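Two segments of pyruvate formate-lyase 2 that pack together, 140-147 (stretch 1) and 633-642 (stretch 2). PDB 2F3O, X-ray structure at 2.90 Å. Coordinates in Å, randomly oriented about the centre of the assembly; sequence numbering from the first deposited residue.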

# COMPACT_ATOMS: atom_id res chain seq x y z
N TYR A 140 -16.93 -19.24 29.49
CA TYR A 140 -17.64 -20.41 29.92
C TYR A 140 -18.35 -20.26 31.26
O TYR A 140 -19.22 -21.05 31.57
CB TYR A 140 -16.71 -21.63 29.91
CG TYR A 140 -16.55 -22.17 28.51
CD1 TYR A 140 -15.35 -22.70 28.06
CD2 TYR A 140 -17.63 -22.14 27.62
CE1 TYR A 140 -15.22 -23.19 26.77
CE2 TYR A 140 -17.52 -22.62 26.34
CZ TYR A 140 -16.31 -23.14 25.92
OH TYR A 140 -16.22 -23.62 24.64
N THR A 141 -18.02 -19.22 32.02
CA THR A 141 -18.80 -18.94 33.23
C THR A 141 -20.21 -18.42 32.90
O THR A 141 -21.02 -18.24 33.81
CB THR A 141 -18.15 -17.85 34.08
OG1 THR A 141 -18.17 -16.63 33.34
CG2 THR A 141 -16.73 -18.22 34.45
N GLY A 142 -20.48 -18.13 31.63
CA GLY A 142 -21.80 -17.69 31.18
C GLY A 142 -22.24 -16.33 31.69
O GLY A 142 -23.32 -15.85 31.34
N SER A 143 -21.41 -15.69 32.50
CA SER A 143 -21.85 -14.54 33.28
C SER A 143 -21.60 -13.18 32.65
O SER A 143 -22.30 -12.22 32.96
CB SER A 143 -21.18 -14.58 34.64
OG SER A 143 -19.80 -14.86 34.51
N VAL A 144 -20.58 -13.08 31.79
CA VAL A 144 -20.16 -11.76 31.29
C VAL A 144 -20.45 -11.51 29.78
O VAL A 144 -20.97 -10.47 29.39
CB VAL A 144 -18.71 -11.38 31.79
CG1 VAL A 144 -17.75 -12.51 31.55
CG2 VAL A 144 -18.22 -10.07 31.19
N PHE A 145 -20.16 -12.49 28.94
CA PHE A 145 -20.49 -12.37 27.52
C PHE A 145 -20.64 -13.73 26.88
O PHE A 145 -20.11 -14.73 27.39
CB PHE A 145 -19.42 -11.55 26.74
CG PHE A 145 -17.99 -11.90 27.09
CD1 PHE A 145 -17.38 -13.05 26.58
CD2 PHE A 145 -17.24 -11.07 27.90
CE1 PHE A 145 -16.08 -13.37 26.90
CE2 PHE A 145 -15.91 -11.39 28.21
CZ PHE A 145 -15.34 -12.53 27.70
N VAL A 146 -21.32 -13.80 25.74
CA VAL A 146 -21.11 -14.98 24.89
C VAL A 146 -20.52 -14.60 23.53
O VAL A 146 -20.86 -13.56 22.95
CB VAL A 146 -22.34 -15.96 24.84
CG1 VAL A 146 -23.62 -15.27 25.25
CG2 VAL A 146 -22.48 -16.66 23.50
N LEU A 147 -19.58 -15.42 23.06
CA LEU A 147 -18.89 -15.25 21.79
C LEU A 147 -19.35 -16.34 20.82
O LEU A 147 -19.03 -17.51 21.01
CB LEU A 147 -17.39 -15.41 22.02
CG LEU A 147 -16.43 -14.24 22.26
CD1 LEU A 147 -17.11 -13.01 22.76
CD2 LEU A 147 -15.32 -14.69 23.20
N THR A 633 -32.19 -14.67 23.66
CA THR A 633 -32.70 -14.85 25.02
C THR A 633 -31.58 -14.83 26.03
O THR A 633 -31.71 -15.41 27.11
CB THR A 633 -33.64 -16.10 25.23
OG1 THR A 633 -32.89 -17.31 25.15
CG2 THR A 633 -34.77 -16.14 24.22
N THR A 634 -30.47 -14.17 25.70
CA THR A 634 -29.34 -14.09 26.63
C THR A 634 -29.60 -13.11 27.76
O THR A 634 -28.87 -13.11 28.74
CB THR A 634 -28.00 -13.65 25.97
OG1 THR A 634 -28.06 -12.26 25.65
CG2 THR A 634 -27.69 -14.47 24.72
N ASN A 635 -30.63 -12.27 27.63
CA ASN A 635 -31.02 -11.42 28.75
C ASN A 635 -31.52 -12.27 29.90
O ASN A 635 -31.30 -11.93 31.06
CB ASN A 635 -32.09 -10.41 28.36
CG ASN A 635 -33.41 -11.04 28.08
OD1 ASN A 635 -33.49 -12.04 27.36
ND2 ASN A 635 -34.46 -10.49 28.65
N VAL A 636 -32.14 -13.41 29.55
CA VAL A 636 -32.55 -14.39 30.54
C VAL A 636 -31.32 -15.14 31.05
O VAL A 636 -31.11 -15.25 32.26
CB VAL A 636 -33.59 -15.37 29.96
CG1 VAL A 636 -33.95 -16.46 30.99
CG2 VAL A 636 -34.82 -14.61 29.50
N GLY A 637 -30.50 -15.63 30.12
CA GLY A 637 -29.37 -16.47 30.47
C GLY A 637 -28.38 -15.75 31.38
O GLY A 637 -27.94 -16.32 32.39
N PHE A 638 -28.07 -14.50 31.02
CA PHE A 638 -27.14 -13.68 31.79
C PHE A 638 -27.74 -13.35 33.12
O PHE A 638 -27.03 -13.28 34.12
CB PHE A 638 -26.82 -12.35 31.10
CG PHE A 638 -25.89 -12.47 29.93
CD1 PHE A 638 -26.02 -11.61 28.85
CD2 PHE A 638 -24.89 -13.43 29.92
CE1 PHE A 638 -25.18 -11.70 27.79
CE2 PHE A 638 -24.04 -13.53 28.85
CZ PHE A 638 -24.18 -12.67 27.79
N GLY A 639 -29.06 -13.12 33.10
CA GLY A 639 -29.85 -12.87 34.30
C GLY A 639 -29.62 -13.88 35.41
O GLY A 639 -29.27 -13.48 36.51
N PHE A 640 -29.76 -15.17 35.08
CA PHE A 640 -29.47 -16.29 35.99
C PHE A 640 -28.23 -16.05 36.82
O PHE A 640 -28.24 -16.23 38.03
CB PHE A 640 -29.20 -17.61 35.25
CG PHE A 640 -30.36 -18.17 34.47
CD1 PHE A 640 -31.67 -17.93 34.85
CD2 PHE A 640 -30.12 -18.99 33.36
CE1 PHE A 640 -32.74 -18.47 34.11
CE2 PHE A 640 -31.17 -19.55 32.63
CZ PHE A 640 -32.49 -19.28 33.00
N PHE A 641 -27.16 -15.64 36.15
CA PHE A 641 -25.85 -15.48 36.78
C PHE A 641 -25.48 -14.02 37.06
O PHE A 641 -24.32 -13.71 37.33
CB PHE A 641 -24.76 -16.13 35.92
CG PHE A 641 -25.09 -17.53 35.51
CD1 PHE A 641 -24.88 -18.57 36.38
CD2 PHE A 641 -25.61 -17.80 34.25
CE1 PHE A 641 -25.19 -19.86 36.01
CE2 PHE A 641 -25.93 -19.07 33.88
CZ PHE A 641 -25.72 -20.11 34.75
N THR A 642 -26.47 -13.12 36.97
CA THR A 642 -26.31 -11.74 37.41
C THR A 642 -26.87 -11.56 38.83
O THR A 642 -28.01 -11.95 39.10
CB THR A 642 -26.95 -10.75 36.43
OG1 THR A 642 -26.32 -10.88 35.16
CG2 THR A 642 -26.76 -9.32 36.88

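No hydrogen bond joins the two stretches. They meet through van der Waals contact that buries 318 Å² in total, most of it around two phenylalanine rings of stretch 2.

T633 precedes the helix and lies out of reach of stretch 1. Its carbonyl O accepts a bond from G637 N at 3.3 Å, part of the helical framework. T634 is the first residue of stretch 2 to make contact. Its CA-to-CB bond points toward stretch 1, and its CG2 methyl lies 4.2 Å from V146 CG1. A threonine can offer such a methyl to an apolar neighbour. N635 and V636 do not touch stretch 1, and neither does G637.

F638 is the main contact residue, with 85 Å² covered. Its CA-to-CB bond points sideways, but at chi1 -75° (m) the end of the ring comes nearer. The long, flat side chain reaches backbone as well as side chain. G142 O lies 3.2 Å from F638 CD2, at the ring edge and near its plane, where the aromatic C-H groups are slightly positive. At the far end of the ring, F638 CZ is 3.7 Å from F145 CA and 3.7 Å from V146 CG1. V146 points toward the helix, so its branched apolar side chain packs against the ring. F145 points away and contributes backbone here.

G639 and F640 make no contact. F641 points toward stretch 1, and its CB lies 4.1 Å from S143 CB. T141 O sits over one face of its ring, 4.5 Å from F641 CG. G142 has positive phi, which favours glycine. An ideal CB there would point toward stretch 2, 3.9 Å from F641 CE2.

T642 closes the stretch. Its OG1 donates to F638 O at 2.7 Å, tying the chain back to the residue that carries the main contact.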